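Local coordinates for protein signal recognition particle receptor beta subunit (Mus musculus, PDB 2FH5) that binds GTP as the beta subunit of the signal recognition particle receptor, which targets nascent secretory proteins to the endoplasmic reticulum membrane, at residues Ala9-Gly14 with Ser77-Val82; Val25-Gly30 with Ala201-Leu206; Glu143-Arg148 with Gly172-Phe177. All blocks are in the same frame, centred on the assembly; numbering follows the deposited sequence.

Contact 1: Ala9-Gly14 with Ser77-Val82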
ATOM      1  N   ALA B   9      -8.100   9.992 -13.706  1.00 59.19           N
ATOM      2  CA  ALA B   9      -7.333   9.194 -12.778  1.00 55.38           C
ATOM      3  C   ALA B   9      -5.818   9.263 -12.856  1.00 56.58           C
ATOM      4  O   ALA B   9      -5.229   9.418 -13.934  1.00 57.40           O
ATOM      5  CB  ALA B   9      -7.777   7.747 -12.898  1.00 50.44           C
ATOM      6  N   VAL B  10      -5.205   9.160 -11.677  1.00 52.79           N
ATOM      7  CA  VAL B  10      -3.763   9.118 -11.529  1.00 49.49           C
ATOM      8  C   VAL B  10      -3.479   7.759 -10.873  1.00 50.06           C
ATOM      9  O   VAL B  10      -3.923   7.500  -9.764  1.00 50.32           O
ATOM     10  CB  VAL B  10      -3.219  10.196 -10.586  1.00 46.51           C
ATOM     11  CG1 VAL B  10      -1.702  10.076 -10.523  1.00 39.47           C
ATOM     12  CG2 VAL B  10      -3.641  11.579 -11.060  1.00 46.39           C
ATOM     13  N   LEU B  11      -2.753   6.898 -11.572  1.00 47.53           N
ATOM     14  CA  LEU B  11      -2.408   5.590 -11.048  1.00 44.26           C
ATOM     15  C   LEU B  11      -1.060   5.561 -10.317  1.00 42.23           C
ATOM     16  O   LEU B  11      -0.055   6.035 -10.843  1.00 47.86           O
ATOM     17  CB  LEU B  11      -2.374   4.585 -12.198  1.00 41.51           C
ATOM     18  CG  LEU B  11      -3.584   4.648 -13.128  1.00 43.01           C
ATOM     19  CD1 LEU B  11      -3.484   3.515 -14.162  1.00 44.20           C
ATOM     20  CD2 LEU B  11      -4.873   4.544 -12.331  1.00 43.72           C
ATOM     21  N   PHE B  12      -1.038   5.035  -9.096  1.00 38.34           N
ATOM     22  CA  PHE B  12       0.215   4.898  -8.354  1.00 35.64           C
ATOM     23  C   PHE B  12       0.576   3.410  -8.483  1.00 42.39           C
ATOM     24  O   PHE B  12      -0.209   2.529  -8.096  1.00 42.10           O
ATOM     25  CB  PHE B  12       0.026   5.271  -6.885  1.00 40.76           C
ATOM     26  CG  PHE B  12      -0.128   6.745  -6.649  1.00 45.00           C
ATOM     27  CD1 PHE B  12      -1.290   7.410  -7.024  1.00 48.10           C
ATOM     28  CD2 PHE B  12       0.910   7.484  -6.096  1.00 50.76           C
ATOM     29  CE1 PHE B  12      -1.414   8.798  -6.857  1.00 47.49           C
ATOM     30  CE2 PHE B  12       0.791   8.869  -5.926  1.00 51.32           C
ATOM     31  CZ  PHE B  12      -0.379   9.522  -6.310  1.00 45.02           C
ATOM     32  N   VAL B  13       1.744   3.130  -9.052  1.00 38.37           N
ATOM     33  CA  VAL B  13       2.173   1.760  -9.272  1.00 34.27           C
ATOM     34  C   VAL B  13       3.612   1.649  -8.827  1.00 32.74           C
ATOM     35  O   VAL B  13       4.280   2.661  -8.692  1.00 39.78           O
ATOM     36  CB  VAL B  13       2.081   1.367 -10.786  1.00 36.98           C
ATOM     37  CG1 VAL B  13       0.616   1.421 -11.283  1.00 30.51           C
ATOM     38  CG2 VAL B  13       2.965   2.294 -11.613  1.00 38.30           C
ATOM     39  N   GLY B  14       4.095   0.426  -8.609  1.00 33.44           N
ATOM     40  CA  GLY B  14       5.464   0.227  -8.160  1.00 28.82           C
ATOM     41  C   GLY B  14       5.558  -1.075  -7.404  1.00 38.79           C
ATOM     42  O   GLY B  14       4.523  -1.675  -7.050  1.00 34.68           O
ATOM     43  N   SER B  77      -6.598   2.676 -19.332  1.00 56.38           N
ATOM     44  CA  SER B  77      -7.305   3.556 -20.264  1.00 60.38           C
ATOM     45  C   SER B  77      -7.984   4.759 -19.588  1.00 59.44           C
ATOM     46  O   SER B  77      -8.343   5.720 -20.268  1.00 62.01           O
ATOM     47  CB  SER B  77      -8.327   2.763 -21.085  1.00 57.78           C
ATOM     48  OG  SER B  77      -9.403   2.320 -20.277  1.00 69.98           O
ATOM     49  N   SER B  78      -8.139   4.713 -18.261  1.00 55.19           N
ATOM     50  CA  SER B  78      -8.755   5.811 -17.492  1.00 50.56           C
ATOM     51  C   SER B  78      -7.716   6.780 -16.916  1.00 49.95           C
ATOM     52  O   SER B  78      -8.081   7.771 -16.271  1.00 48.51           O
ATOM     53  CB  SER B  78      -9.563   5.262 -16.301  1.00 52.30           C
ATOM     54  OG  SER B  78     -10.409   4.180 -16.669  1.00 56.71           O
ATOM     55  N   ALA B  79      -6.432   6.502 -17.148  1.00 46.50           N
ATOM     56  CA  ALA B  79      -5.368   7.321 -16.585  1.00 45.65           C
ATOM     57  C   ALA B  79      -4.941   8.583 -17.316  1.00 50.96           C
ATOM     58  O   ALA B  79      -4.588   8.569 -18.491  1.00 52.66           O
ATOM     59  CB  ALA B  79      -4.147   6.462 -16.336  1.00 42.70           C
ATOM     60  N   ARG B  80      -4.959   9.673 -16.578  1.00 50.10           N
ATOM     61  CA  ARG B  80      -4.522  10.953 -17.071  1.00 51.81           C
ATOM     62  C   ARG B  80      -3.022  11.005 -16.764  1.00 55.38           C
ATOM     63  O   ARG B  80      -2.250  11.686 -17.452  1.00 55.82           O
ATOM     64  CB  ARG B  80      -5.238  12.058 -16.305  1.00 56.61           C
ATOM     65  CG  ARG B  80      -4.692  13.435 -16.518  1.00 62.40           C
ATOM     66  CD  ARG B  80      -5.452  14.423 -15.655  1.00 72.27           C
ATOM     67  NE  ARG B  80      -5.597  15.717 -16.313  1.00 78.23           N
ATOM     68  CZ  ARG B  80      -6.429  15.949 -17.323  1.00 81.88           C
ATOM     69  NH1 ARG B  80      -7.200  14.973 -17.789  1.00 81.35           N
ATOM     70  NH2 ARG B  80      -6.478  17.152 -17.880  1.00 84.88           N
ATOM     71  N   ALA B  81      -2.622  10.281 -15.716  1.00 50.16           N
ATOM     72  CA  ALA B  81      -1.229  10.245 -15.299  1.00 48.07           C
ATOM     73  C   ALA B  81      -0.912   8.999 -14.492  1.00 49.03           C
ATOM     74  O   ALA B  81      -1.788   8.404 -13.874  1.00 49.92           O
ATOM     75  CB  ALA B  81      -0.891  11.483 -14.484  1.00 46.86           C
ATOM     76  N   VAL B  82       0.362   8.625 -14.503  1.00 45.53           N
ATOM     77  CA  VAL B  82       0.843   7.460 -13.795  1.00 43.58           C
ATOM     78  C   VAL B  82       2.036   7.888 -12.974  1.00 45.30           C
ATOM     79  O   VAL B  82       2.919   8.562 -13.500  1.00 49.66           O
ATOM     80  CB  VAL B  82       1.312   6.361 -14.769  1.00 41.66           C
ATOM     81  CG1 VAL B  82       1.928   5.173 -13.990  1.00 37.94           C
ATOM     82  CG2 VAL B  82       0.146   5.906 -15.605  1.00 38.67           C
TER
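The carbonyl oxygen of Ala9 is gripped by two successive amides of the neighbouring strand: Arg80 N lies 2.7 Å from Ala9 O, and Ala81 N reaches the same oxygen at 3.3 Å. Both donors lie in the plane of that carbonyl. One acceptor serving two consecutive N-H groups marks a beta bulge, where the pairing slips by one residue, from Ala9 opposite Ala79 to Val10 opposite Ala81. Beyond it the parallel ladder resumes, with Leu11 N 2.9 Å from Ala81 O. Ala81 O also receives a CA-H...O contact from Val10. Before the bulge, the bond from Ala9 N to Ser78 O is weak.

The side chains fall on two faces. Leu11 lays CG and CD1 against Ala79 CB, each at 3.7 Å; on the same face Val82 CG1, anti to its backbone N (chi1 175°), comes within 3.9 Å of Val13 CG2, the two valines crossing obliquely. Val10 and Ala81 share the other face, under helix 204-213, where Leu210 meets Val10 and Trp209 meets Ala81. The Arg80 side chain starts beside Ala9 O, but its end leads away from strand 9-13, and Arg80 NE bonds to Ile213 O.

Strand 9-13 is thus held between strands 55-60 and 79-87 and runs into Gly14, the first residue of the GTP-binding loop, the strand-to-P-loop arrangement of P-loop GTPases.

Contact 2: Val25-Gly30 with Ala201-Leu206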
ATOM      1  N   VAL B  25      -2.066   8.120   1.250  1.00 43.56           N
ATOM      2  CA  VAL B  25      -2.623   8.618   2.509  1.00 44.69           C
ATOM      3  C   VAL B  25      -2.154  10.047   2.804  1.00 43.59           C
ATOM      4  O   VAL B  25      -2.944  10.921   3.138  1.00 45.67           O
ATOM      5  CB  VAL B  25      -2.221   7.701   3.703  1.00 42.25           C
ATOM      6  CG1 VAL B  25      -2.626   8.345   5.025  1.00 39.88           C
ATOM      7  CG2 VAL B  25      -2.889   6.342   3.557  1.00 40.95           C
ATOM      8  N   ARG B  26      -0.858  10.262   2.695  1.00 41.03           N
ATOM      9  CA  ARG B  26      -0.259  11.563   2.920  1.00 46.37           C
ATOM     10  C   ARG B  26      -0.866  12.666   2.031  1.00 49.15           C
ATOM     11  O   ARG B  26      -1.004  13.807   2.469  1.00 48.32           O
ATOM     12  CB  ARG B  26       1.233  11.482   2.637  1.00 48.07           C
ATOM     13  CG  ARG B  26       2.027  12.421   3.449  1.00 55.68           C
ATOM     14  CD  ARG B  26       2.431  11.701   4.688  1.00 61.46           C
ATOM     15  NE  ARG B  26       2.360  12.546   5.871  1.00 66.10           N
ATOM     16  CZ  ARG B  26       2.788  12.162   7.066  1.00 63.74           C
ATOM     17  NH1 ARG B  26       3.324  10.950   7.210  1.00 55.38           N
ATOM     18  NH2 ARG B  26       2.642  12.968   8.115  1.00 59.06           N
ATOM     19  N   LEU B  27      -1.211  12.320   0.788  1.00 44.27           N
ATOM     20  CA  LEU B  27      -1.778  13.274  -0.153  1.00 47.60           C
ATOM     21  C   LEU B  27      -3.210  13.614   0.188  1.00 51.06           C
ATOM     22  O   LEU B  27      -3.660  14.737  -0.023  1.00 56.04           O
ATOM     23  CB  LEU B  27      -1.738  12.725  -1.592  1.00 45.19           C
ATOM     24  CG  LEU B  27      -0.386  12.779  -2.308  1.00 49.20           C
ATOM     25  CD1 LEU B  27      -0.420  11.965  -3.575  1.00 47.73           C
ATOM     26  CD2 LEU B  27      -0.038  14.213  -2.625  1.00 50.08           C
ATOM     27  N   LEU B  28      -3.922  12.632   0.715  1.00 51.15           N
ATOM     28  CA  LEU B  28      -5.323  12.792   1.053  1.00 49.41           C
ATOM     29  C   LEU B  28      -5.639  13.319   2.459  1.00 50.25           C
ATOM     30  O   LEU B  28      -6.710  13.871   2.672  1.00 49.87           O
ATOM     31  CB  LEU B  28      -6.026  11.443   0.861  1.00 46.57           C
ATOM     32  CG  LEU B  28      -6.112  10.882  -0.556  1.00 47.32           C
ATOM     33  CD1 LEU B  28      -6.507   9.396  -0.567  1.00 40.57           C
ATOM     34  CD2 LEU B  28      -7.122  11.719  -1.304  1.00 48.06           C
ATOM     35  N   THR B  29      -4.718  13.160   3.407  1.00 51.12           N
ATOM     36  CA  THR B  29      -4.984  13.553   4.793  1.00 50.13           C
ATOM     37  C   THR B  29      -3.860  14.340   5.432  1.00 50.62           C
ATOM     38  O   THR B  29      -4.053  14.949   6.489  1.00 52.21           O
ATOM     39  CB  THR B  29      -5.171  12.315   5.717  1.00 47.63           C
ATOM     40  OG1 THR B  29      -3.882  11.749   5.986  1.00 47.29           O
ATOM     41  CG2 THR B  29      -6.046  11.264   5.069  1.00 47.44           C
ATOM     42  N   GLY B  30      -2.679  14.273   4.829  1.00 50.51           N
ATOM     43  CA  GLY B  30      -1.527  14.968   5.374  1.00 46.50           C
ATOM     44  C   GLY B  30      -0.972  14.208   6.553  1.00 51.29           C
ATOM     45  O   GLY B  30      -0.014  14.639   7.178  1.00 54.47           O
ATOM     46  N   ALA B 201       5.342  14.992   6.181  1.00 91.14           N
ATOM     47  CA  ALA B 201       6.184  14.464   5.119  1.00 87.91           C
ATOM     48  C   ALA B 201       6.698  15.538   4.153  1.00 84.19           C
ATOM     49  O   ALA B 201       6.400  16.730   4.292  1.00 85.09           O
ATOM     50  CB  ALA B 201       5.410  13.392   4.345  1.00 84.65           C
ATOM     51  N   ASP B 202       7.486  15.085   3.182  1.00 78.15           N
ATOM     52  CA  ASP B 202       8.054  15.943   2.156  1.00 70.57           C
ATOM     53  C   ASP B 202       7.501  15.525   0.798  1.00 63.39           C
ATOM     54  O   ASP B 202       8.137  14.779   0.061  1.00 59.43           O
ATOM     55  CB  ASP B 202       9.584  15.839   2.163  1.00 71.20           C
ATOM     56  CG  ASP B 202      10.226  16.573   0.988  1.00 77.28           C
ATOM     57  OD1 ASP B 202       9.680  17.623   0.547  1.00 71.63           O
ATOM     58  OD2 ASP B 202      11.283  16.098   0.510  1.00 79.87           O
ATOM     59  N   ILE B 203       6.308  16.012   0.477  1.00 61.20           N
ATOM     60  CA  ILE B 203       5.670  15.684  -0.788  1.00 59.78           C
ATOM     61  C   ILE B 203       5.307  16.937  -1.587  1.00 61.87           C
ATOM     62  O   ILE B 203       4.404  16.914  -2.430  1.00 59.64           O
ATOM     63  CB  ILE B 203       4.385  14.813  -0.556  1.00 60.33           C
ATOM     64  CG1 ILE B 203       3.406  15.524   0.389  1.00 55.96           C
ATOM     65  CG2 ILE B 203       4.765  13.473   0.054  1.00 57.72           C
ATOM     66  CD1 ILE B 203       1.987  14.945   0.334  1.00 55.28           C
ATOM     67  N   GLN B 204       6.022  18.029  -1.320  1.00 66.31           N
ATOM     68  CA  GLN B 204       5.796  19.312  -1.998  1.00 68.78           C
ATOM     69  C   GLN B 204       5.878  19.218  -3.519  1.00 64.76           C
ATOM     70  O   GLN B 204       4.959  19.631  -4.233  1.00 62.61           O
ATOM     71  CB  GLN B 204       6.813  20.336  -1.504  1.00 78.04           C
ATOM     72  CG  GLN B 204       6.532  20.848  -0.105  1.00 91.69           C
ATOM     73  CD  GLN B 204       5.331  21.786  -0.071  1.00101.28           C
ATOM     74  OE1 GLN B 204       5.373  22.885  -0.638  1.00104.81           O
ATOM     75  NE2 GLN B 204       4.251  21.353   0.587  1.00103.81           N
ATOM     76  N   ASP B 205       6.984  18.677  -4.015  1.00 63.62           N
ATOM     77  CA  ASP B 205       7.163  18.537  -5.455  1.00 60.15           C
ATOM     78  C   ASP B 205       6.092  17.683  -6.098  1.00 58.11           C
ATOM     79  O   ASP B 205       5.610  18.015  -7.186  1.00 57.95           O
ATOM     80  CB  ASP B 205       8.534  17.951  -5.769  1.00 60.92           C
ATOM     81  CG  ASP B 205       9.651  18.920  -5.475  1.00 64.14           C
ATOM     82  OD1 ASP B 205       9.357  20.138  -5.431  1.00 64.33           O
ATOM     83  OD2 ASP B 205      10.810  18.473  -5.306  1.00 63.55           O
ATOM     84  N   LEU B 206       5.726  16.591  -5.422  1.00 56.32           N
ATOM     85  CA  LEU B 206       4.703  15.670  -5.917  1.00 54.04           C
ATOM     86  C   LEU B 206       3.347  16.360  -6.050  1.00 51.95           C
ATOM     87  O   LEU B 206       2.648  16.184  -7.048  1.00 51.93           O
ATOM     88  CB  LEU B 206       4.597  14.465  -4.979  1.00 54.44           C
ATOM     89  CG  LEU B 206       3.505  13.427  -5.258  1.00 51.57           C
ATOM     90  CD1 LEU B 206       3.811  12.722  -6.554  1.00 50.22           C
ATOM     91  CD2 LEU B 206       3.443  12.426  -4.102  1.00 49.53           C
TER
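Arg26 lies against Ala201 with the apolar part of its chain, its CD 3.4 Å from Ala201 CB. The chain bends at chi2 (91°) and chi3, and farther out the backbone N of Ala201 sits above one guanidinium face, toward its rim. Beside this pair Ile203, just ahead of helix 204-213, pushes its CD1 between Arg26 and Leu27: it is 4.0 Å from Arg26 CG and 3.7 Å from Leu27 CD2. One turn on, Leu206 CD2 meets Leu27 CD1 at 3.9 Å, the two side chains crossing at about a right angle.

This apolar side is closely packed, and Leu27 also touches Leu210 and Tyr46. The polar end of Arg26 is held more loosely. Arg26 NE and NH2 make weak bonds to Gly30 O, and NH1 a weak one to Ala191 O, a GTP-binding residue. Nearby Gly30 and Asp202 are exposed. An alanine in place of Arg26 would probably leave Ala201 without the methylenes packed on its methyl and Gly30 O without its two weak donors.

No hydrogen bond joins the two segments; their association rests on aliphatic packing, with the arginine contributing mainly its carbon chain across the interface.

Contact 3: Glu143-Arg148 with Gly172-Phe177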
ATOM      1  N   GLU B 143      19.735   0.218 -17.417  1.00 52.71           N
ATOM      2  CA  GLU B 143      19.058  -1.066 -17.289  1.00 49.50           C
ATOM      3  C   GLU B 143      17.968  -1.316 -18.347  1.00 47.91           C
ATOM      4  O   GLU B 143      17.815  -2.422 -18.842  1.00 43.47           O
ATOM      5  CB  GLU B 143      18.457  -1.164 -15.890  1.00 56.55           C
ATOM      6  CG  GLU B 143      18.010  -2.551 -15.509  1.00 61.94           C
ATOM      7  CD  GLU B 143      19.185  -3.472 -15.251  1.00 67.12           C
ATOM      8  OE1 GLU B 143      20.115  -3.057 -14.505  1.00 64.86           O
ATOM      9  OE2 GLU B 143      19.164  -4.603 -15.790  1.00 67.51           O
ATOM     10  N   LEU B 144      17.185  -0.301 -18.685  1.00 47.59           N
ATOM     11  CA  LEU B 144      16.155  -0.497 -19.700  1.00 46.16           C
ATOM     12  C   LEU B 144      16.879  -0.711 -21.035  1.00 49.47           C
ATOM     13  O   LEU B 144      16.395  -1.405 -21.933  1.00 47.88           O
ATOM     14  CB  LEU B 144      15.254   0.731 -19.759  1.00 45.97           C
ATOM     15  CG  LEU B 144      14.413   0.980 -18.495  1.00 44.66           C
ATOM     16  CD1 LEU B 144      13.860   2.381 -18.501  1.00 45.81           C
ATOM     17  CD2 LEU B 144      13.300  -0.031 -18.435  1.00 44.19           C
ATOM     18  N   ASN B 145      18.067  -0.126 -21.143  1.00 48.88           N
ATOM     19  CA  ASN B 145      18.854  -0.262 -22.348  1.00 47.27           C
ATOM     20  C   ASN B 145      19.220  -1.697 -22.615  1.00 44.16           C
ATOM     21  O   ASN B 145      19.307  -2.102 -23.760  1.00 45.56           O
ATOM     22  CB  ASN B 145      20.131   0.568 -22.285  1.00 47.01           C
ATOM     23  CG  ASN B 145      20.905   0.493 -23.576  1.00 49.33           C
ATOM     24  OD1 ASN B 145      20.389   0.839 -24.651  1.00 46.42           O
ATOM     25  ND2 ASN B 145      22.136   0.023 -23.492  1.00 52.52           N
ATOM     26  N   THR B 146      19.456  -2.476 -21.569  1.00 47.48           N
ATOM     27  CA  THR B 146      19.783  -3.888 -21.783  1.00 48.16           C
ATOM     28  C   THR B 146      18.510  -4.692 -21.956  1.00 45.82           C
ATOM     29  O   THR B 146      18.462  -5.608 -22.763  1.00 46.58           O
ATOM     30  CB  THR B 146      20.580  -4.499 -20.616  1.00 50.17           C
ATOM     31  OG1 THR B 146      21.852  -3.855 -20.523  1.00 56.93           O
ATOM     32  CG2 THR B 146      20.813  -5.977 -20.849  1.00 53.62           C
ATOM     33  N   LEU B 147      17.475  -4.334 -21.205  1.00 46.14           N
ATOM     34  CA  LEU B 147      16.201  -5.046 -21.280  1.00 50.82           C
ATOM     35  C   LEU B 147      15.535  -5.050 -22.651  1.00 52.38           C
ATOM     36  O   LEU B 147      14.946  -6.052 -23.028  1.00 54.42           O
ATOM     37  CB  LEU B 147      15.198  -4.493 -20.260  1.00 52.00           C
ATOM     38  CG  LEU B 147      15.163  -5.090 -18.859  1.00 50.87           C
ATOM     39  CD1 LEU B 147      14.164  -4.313 -18.048  1.00 44.93           C
ATOM     40  CD2 LEU B 147      14.775  -6.580 -18.918  1.00 45.35           C
ATOM     41  N   ARG B 148      15.599  -3.949 -23.393  1.00 51.63           N
ATOM     42  CA  ARG B 148      14.963  -3.943 -24.703  1.00 53.32           C
ATOM     43  C   ARG B 148      15.640  -4.904 -25.673  1.00 53.87           C
ATOM     44  O   ARG B 148      15.098  -5.210 -26.735  1.00 59.42           O
ATOM     45  CB  ARG B 148      14.922  -2.529 -25.279  1.00 50.96           C
ATOM     46  CG  ARG B 148      16.225  -1.869 -25.290  1.00 52.21           C
ATOM     47  CD  ARG B 148      16.143  -0.454 -25.840  1.00 52.56           C
ATOM     48  NE  ARG B 148      17.504   0.054 -26.021  1.00 53.82           N
ATOM     49  CZ  ARG B 148      17.823   1.089 -26.781  1.00 52.88           C
ATOM     50  NH1 ARG B 148      16.874   1.735 -27.434  1.00 48.67           N
ATOM     51  NH2 ARG B 148      19.091   1.465 -26.884  1.00 51.71           N
ATOM     52  N   GLY B 172      19.467   1.766 -32.412  1.00 58.88           N
ATOM     53  CA  GLY B 172      20.863   2.123 -32.566  1.00 59.25           C
ATOM     54  C   GLY B 172      21.463   3.096 -31.573  1.00 60.53           C
ATOM     55  O   GLY B 172      22.669   3.307 -31.587  1.00 62.41           O
ATOM     56  N   LYS B 173      20.656   3.712 -30.722  1.00 67.28           N
ATOM     57  CA  LYS B 173      21.229   4.623 -29.732  1.00 70.37           C
ATOM     58  C   LYS B 173      20.881   4.218 -28.293  1.00 68.89           C
ATOM     59  O   LYS B 173      19.749   3.806 -28.013  1.00 69.28           O
ATOM     60  CB  LYS B 173      20.769   6.062 -29.980  1.00 76.75           C
ATOM     61  CG  LYS B 173      21.621   7.055 -29.192  1.00 86.12           C
ATOM     62  CD  LYS B 173      21.026   8.454 -29.091  1.00 89.22           C
ATOM     63  CE  LYS B 173      21.818   9.244 -28.058  1.00 94.04           C
ATOM     64  NZ  LYS B 173      21.980   8.439 -26.784  1.00 92.21           N
ATOM     65  N   GLU B 174      21.858   4.337 -27.393  1.00 66.96           N
ATOM     66  CA  GLU B 174      21.677   3.999 -25.981  1.00 67.47           C
ATOM     67  C   GLU B 174      20.397   4.632 -25.419  1.00 64.45           C
ATOM     68  O   GLU B 174      20.205   5.845 -25.501  1.00 62.34           O
ATOM     69  CB  GLU B 174      22.893   4.465 -25.172  1.00 71.34           C
ATOM     70  CG  GLU B 174      24.220   3.905 -25.690  1.00 83.01           C
ATOM     71  CD  GLU B 174      24.538   2.495 -25.183  1.00 88.31           C
ATOM     72  OE1 GLU B 174      24.977   2.374 -24.017  1.00 91.92           O
ATOM     73  OE2 GLU B 174      24.353   1.513 -25.942  1.00 86.74           O
ATOM     74  N   PHE B 175      19.531   3.798 -24.844  1.00 61.16           N
ATOM     75  CA  PHE B 175      18.256   4.251 -24.286  1.00 57.08           C
ATOM     76  C   PHE B 175      18.317   5.407 -23.302  1.00 53.91           C
ATOM     77  O   PHE B 175      19.214   5.474 -22.470  1.00 52.87           O
ATOM     78  CB  PHE B 175      17.517   3.117 -23.569  1.00 54.18           C
ATOM     79  CG  PHE B 175      16.204   3.558 -22.985  1.00 48.48           C
ATOM     80  CD1 PHE B 175      15.092   3.711 -23.799  1.00 47.89           C
ATOM     81  CD2 PHE B 175      16.117   3.960 -21.666  1.00 42.06           C
ATOM     82  CE1 PHE B 175      13.925   4.268 -23.315  1.00 44.41           C
ATOM     83  CE2 PHE B 175      14.941   4.526 -21.177  1.00 44.86           C
ATOM     84  CZ  PHE B 175      13.852   4.678 -22.007  1.00 39.17           C
ATOM     85  N   GLU B 176      17.329   6.295 -23.398  1.00 51.30           N
ATOM     86  CA  GLU B 176      17.205   7.436 -22.496  1.00 55.43           C
ATOM     87  C   GLU B 176      15.733   7.762 -22.474  1.00 53.63           C
ATOM     88  O   GLU B 176      15.059   7.592 -23.478  1.00 56.84           O
ATOM     89  CB  GLU B 176      18.005   8.646 -22.996  1.00 56.85           C
ATOM     90  CG  GLU B 176      19.467   8.604 -22.595  1.00 66.54           C
ATOM     91  CD  GLU B 176      20.290   9.720 -23.220  1.00 71.74           C
ATOM     92  OE1 GLU B 176      20.079  10.906 -22.881  1.00 70.62           O
ATOM     93  OE2 GLU B 176      21.157   9.396 -24.059  1.00 78.68           O
ATOM     94  N   PHE B 177      15.228   8.213 -21.333  1.00 53.81           N
ATOM     95  CA  PHE B 177      13.813   8.549 -21.216  1.00 53.33           C
ATOM     96  C   PHE B 177      13.358   9.656 -22.166  1.00 52.83           C
ATOM     97  O   PHE B 177      12.218   9.633 -22.633  1.00 55.12           O
ATOM     98  CB  PHE B 177      13.487   8.921 -19.772  1.00 51.82           C
ATOM     99  CG  PHE B 177      13.482   7.742 -18.827  1.00 51.00           C
ATOM    100  CD1 PHE B 177      12.422   6.834 -18.829  1.00 50.65           C
ATOM    101  CD2 PHE B 177      14.542   7.537 -17.937  1.00 48.36           C
ATOM    102  CE1 PHE B 177      12.419   5.726 -17.950  1.00 51.69           C
ATOM    103  CE2 PHE B 177      14.554   6.441 -17.054  1.00 49.76           C
ATOM    104  CZ  PHE B 177      13.493   5.533 -17.058  1.00 46.72           C
TER
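Helix 133-150 is joined here to the irregular loop that precedes strand 184-188, through Asn145 and Arg148, one turn apart on the helix, and the backbone of Lys173-Phe175. Asn145 CG is anti to its backbone N (chi1 -176°), and OD1 takes two donors. Phe175 N lies 3.1 Å from Asn145 OD1, the N-H...O angle a nearly straight 176°, the donor above the amide carbonyl plane; Arg148 NH2 meets Asn145 OD1 at 2.7 Å, nearly along the C=O axis.

Arg148 NH2 also donates to Lys173 O, at 2.7 Å, with that oxygen near the guanidinium plane. Phe175 CB lies 3.8 Å above the centre of one face of the Arg148 guanidinium. Arg148 NH1 binds Leu168 O and Lys170 O, so a single arginine gathers three carbonyls of the loop.

In this P-loop GTPase fold, helices 133-150 and 91-110 lie side by side, and the aromatic residues of the loop tuck in against them. Leu144 CD1 reaches Phe175 CE2 at 3.6 Å and Phe177 CZ at 3.5 Å. Phe175 CE2 in turn stands over the centre of the Phe177 ring. Phe177 also contacts Leu102 of helix 91-110 and meets Phe186 edge-to-face.

Overall arrangement
From the N terminus, strand 9-13 opens contact 1 and leads through the GTP-binding loop into helix 20-29, whose end opens contact 2. Contact 1 closes when strand 79-87 returns beside the first strand. Helix 133-150 then opens contact 3, which the loop before strand 184-188 closes some two dozen residues later. Contact 2 closes last, at the start of helix 204-213, so it crosses contact 1 and encloses contact 3. Contacts 1 and 2 touch through Phe12 CZ and Leu27 CD1, joining the central sheet to the helices packed on it. Contact 3 lies apart, its centre about 32 Å from that of contact 2, across the chain's centre.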